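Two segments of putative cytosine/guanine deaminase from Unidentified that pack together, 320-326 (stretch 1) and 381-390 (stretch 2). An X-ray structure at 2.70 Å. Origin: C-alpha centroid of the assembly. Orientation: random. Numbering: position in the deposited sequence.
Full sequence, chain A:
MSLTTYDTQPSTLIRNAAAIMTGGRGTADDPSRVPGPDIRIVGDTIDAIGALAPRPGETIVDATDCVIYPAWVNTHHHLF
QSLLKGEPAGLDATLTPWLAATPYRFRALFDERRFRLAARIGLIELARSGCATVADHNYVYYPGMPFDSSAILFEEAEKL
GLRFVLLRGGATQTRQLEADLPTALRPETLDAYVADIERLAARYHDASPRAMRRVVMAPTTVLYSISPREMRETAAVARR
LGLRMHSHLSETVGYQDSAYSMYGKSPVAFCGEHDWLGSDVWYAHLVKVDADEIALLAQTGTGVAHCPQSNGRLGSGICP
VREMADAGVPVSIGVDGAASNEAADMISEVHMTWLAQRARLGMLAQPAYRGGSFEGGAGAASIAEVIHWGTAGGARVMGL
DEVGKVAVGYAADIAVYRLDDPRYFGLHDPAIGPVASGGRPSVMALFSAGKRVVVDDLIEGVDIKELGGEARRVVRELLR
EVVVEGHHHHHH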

# COMPACT_ATOMS: atom_id res chain seq x y z
N PRO A 320 13.58 11.24 8.76
CA PRO A 320 14.56 10.38 8.09
C PRO A 320 13.95 8.99 7.96
O PRO A 320 12.74 8.86 7.79
CB PRO A 320 15.71 10.38 9.08
CG PRO A 320 14.95 10.23 10.40
CD PRO A 320 13.77 11.21 10.22
N VAL A 321 14.79 7.96 8.04
CA VAL A 321 14.32 6.58 7.95
C VAL A 321 15.33 5.65 8.61
O VAL A 321 15.01 4.97 9.57
CB VAL A 321 14.13 6.05 6.50
CG1 VAL A 321 13.47 4.66 6.54
CG2 VAL A 321 13.27 7.00 5.69
N ARG A 322 16.56 5.61 8.10
CA ARG A 322 17.53 4.72 8.72
C ARG A 322 18.09 5.32 9.99
O ARG A 322 19.23 5.80 10.03
CB ARG A 322 18.69 4.34 7.78
CG ARG A 322 19.61 3.34 8.47
CD ARG A 322 20.40 2.47 7.55
NE ARG A 322 19.60 1.50 6.80
CZ ARG A 322 19.06 1.74 5.61
NH1 ARG A 322 19.23 2.94 5.04
NH2 ARG A 322 18.42 0.77 4.95
N GLU A 323 17.25 5.29 11.00
CA GLU A 323 17.51 5.77 12.35
C GLU A 323 16.33 5.13 13.03
O GLU A 323 16.46 4.51 14.09
CB GLU A 323 17.44 7.29 12.43
CG GLU A 323 18.69 7.93 11.92
CD GLU A 323 18.46 9.35 11.47
OE1 GLU A 323 18.29 10.24 12.36
OE2 GLU A 323 18.43 9.58 10.23
N MET A 324 15.18 5.26 12.38
CA MET A 324 13.96 4.64 12.87
C MET A 324 14.17 3.14 12.69
O MET A 324 13.92 2.35 13.59
CB MET A 324 12.76 5.10 12.05
CG MET A 324 12.50 6.59 12.13
SD MET A 324 10.85 7.07 11.62
CE MET A 324 11.13 7.85 10.11
N ALA A 325 14.65 2.77 11.51
CA ALA A 325 14.90 1.38 11.19
C ALA A 325 15.94 0.82 12.15
O ALA A 325 15.82 -0.32 12.61
CB ALA A 325 15.39 1.25 9.75
N ASP A 326 16.96 1.62 12.46
CA ASP A 326 18.01 1.18 13.37
C ASP A 326 17.51 1.15 14.79
O ASP A 326 17.94 0.31 15.60
CB ASP A 326 19.22 2.10 13.27
CG ASP A 326 19.90 2.02 11.92
OD1 ASP A 326 20.12 0.88 11.45
OD2 ASP A 326 20.19 3.08 11.32
N ALA A 381 22.02 -0.35 3.92
CA ALA A 381 21.00 0.07 2.96
C ALA A 381 21.02 -0.78 1.68
O ALA A 381 21.15 -0.27 0.56
CB ALA A 381 21.19 1.55 2.62
N SER A 382 20.87 -2.09 1.85
CA SER A 382 20.89 -3.04 0.75
C SER A 382 19.56 -3.09 0.00
O SER A 382 18.58 -2.46 0.40
CB SER A 382 21.23 -4.43 1.29
OG SER A 382 20.39 -4.77 2.37
N ILE A 383 19.55 -3.84 -1.10
CA ILE A 383 18.34 -4.02 -1.89
C ILE A 383 17.37 -4.88 -1.09
O ILE A 383 16.17 -4.66 -1.12
CB ILE A 383 18.65 -4.71 -3.26
CG1 ILE A 383 19.35 -3.74 -4.21
CG2 ILE A 383 17.36 -5.24 -3.90
CD1 ILE A 383 20.83 -3.57 -3.94
N ALA A 384 17.91 -5.88 -0.38
CA ALA A 384 17.10 -6.78 0.43
C ALA A 384 16.46 -5.98 1.54
O ALA A 384 15.30 -6.18 1.90
CB ALA A 384 17.96 -7.88 1.02
N GLU A 385 17.24 -5.07 2.08
CA GLU A 385 16.83 -4.18 3.15
C GLU A 385 15.55 -3.48 2.74
O GLU A 385 14.58 -3.44 3.48
CB GLU A 385 17.95 -3.17 3.36
CG GLU A 385 18.32 -2.88 4.78
CD GLU A 385 17.38 -1.89 5.40
OE1 GLU A 385 17.75 -1.27 6.42
OE2 GLU A 385 16.26 -1.76 4.86
N VAL A 386 15.56 -2.93 1.54
CA VAL A 386 14.42 -2.22 0.99
C VAL A 386 13.29 -3.14 0.54
O VAL A 386 12.11 -2.81 0.69
CB VAL A 386 14.88 -1.35 -0.19
CG1 VAL A 386 13.71 -0.60 -0.80
CG2 VAL A 386 15.96 -0.39 0.29
N ILE A 387 13.63 -4.30 -0.00
CA ILE A 387 12.62 -5.25 -0.45
C ILE A 387 11.81 -5.68 0.76
O ILE A 387 10.63 -5.99 0.65
CB ILE A 387 13.25 -6.49 -1.13
CG1 ILE A 387 13.87 -6.10 -2.47
CG2 ILE A 387 12.20 -7.56 -1.35
CD1 ILE A 387 14.60 -7.23 -3.16
N HIS A 388 12.45 -5.69 1.92
CA HIS A 388 11.77 -6.08 3.14
C HIS A 388 10.72 -5.04 3.48
O HIS A 388 9.57 -5.37 3.75
CB HIS A 388 12.76 -6.18 4.30
CG HIS A 388 12.16 -6.75 5.54
ND1 HIS A 388 12.22 -6.11 6.76
CD2 HIS A 388 11.45 -7.88 5.74
CE1 HIS A 388 11.57 -6.82 7.66
NE2 HIS A 388 11.09 -7.90 7.07
N TRP A 389 11.14 -3.78 3.47
CA TRP A 389 10.25 -2.67 3.77
C TRP A 389 9.03 -2.65 2.87
O TRP A 389 7.92 -2.42 3.32
CB TRP A 389 11.00 -1.35 3.62
CG TRP A 389 12.05 -1.14 4.64
CD1 TRP A 389 12.19 -1.80 5.83
CD2 TRP A 389 13.08 -0.13 4.63
NE1 TRP A 389 13.21 -1.26 6.57
CE2 TRP A 389 13.78 -0.24 5.86
CE3 TRP A 389 13.46 0.85 3.71
CZ2 TRP A 389 14.86 0.61 6.20
CZ3 TRP A 389 14.53 1.70 4.04
CH2 TRP A 389 15.21 1.57 5.28
N GLY A 390 9.25 -2.94 1.58
CA GLY A 390 8.17 -2.92 0.61
C GLY A 390 7.28 -4.14 0.55
O GLY A 390 6.27 -4.14 -0.16

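The contact is organised around one salt bridge. Arg322 NH2 donates to Glu385 OE1 at 2.6 Å, and Arg322 NE adds a weak hydrogen bond to the same oxygen, NE to OE1 being 3.4 Å. Both donors therefore converge on a single carboxylate oxygen, which lies at the edge of the guanidinium, near its plane, where N-H groups can address it. The short distance deserves caution, since NH2 sits too close to its neighbour in the model and its place is less sure.

Reach makes this pairing possible. The CA-to-CB bond of Arg322 points sideways relative to stretch 2, yet its long side chain, t at chi1 and chi2 and then m at chi3, brings the charged end across. Glu385 starts out aimed toward the other stretch, with chi1 at -136°, between wells. Its backbone is also tied down: Glu385 N donates to Ser382 OG at 3.2 Å, a bond that caps the start of the helix.

The guanidinium is used for packing as well as charge. Ala381 CA lies over one face, 3.3 Å from Arg322 NH2, so the residue just before the N-cap lies against one face of the guanidinium while the helix's first turn supplies the acid. Trp389, one turn beyond Glu385, approaches obliquely, its CH2 3.3 Å from Arg322 NH2.

Trp389 then carries the apolar part of the contact. Its CA-to-CB bond points toward stretch 1, and the indole meets the side chains of Ala325 and Val321, whose CA-to-CB bonds point toward stretch 2: Ala325 CB is 3.6 Å from Trp389 CZ2, and Val321 CG1 is 3.8 Å from Trp389 CH2. Val321 O accepts from Ala325 N at 3.0 Å, a backbone link between these two indole contacts. The design rule is economical: a salt bridge flanked by a large ring, with an alanine and a valine packed against that ring, and 262 Å² buried, both sides summed.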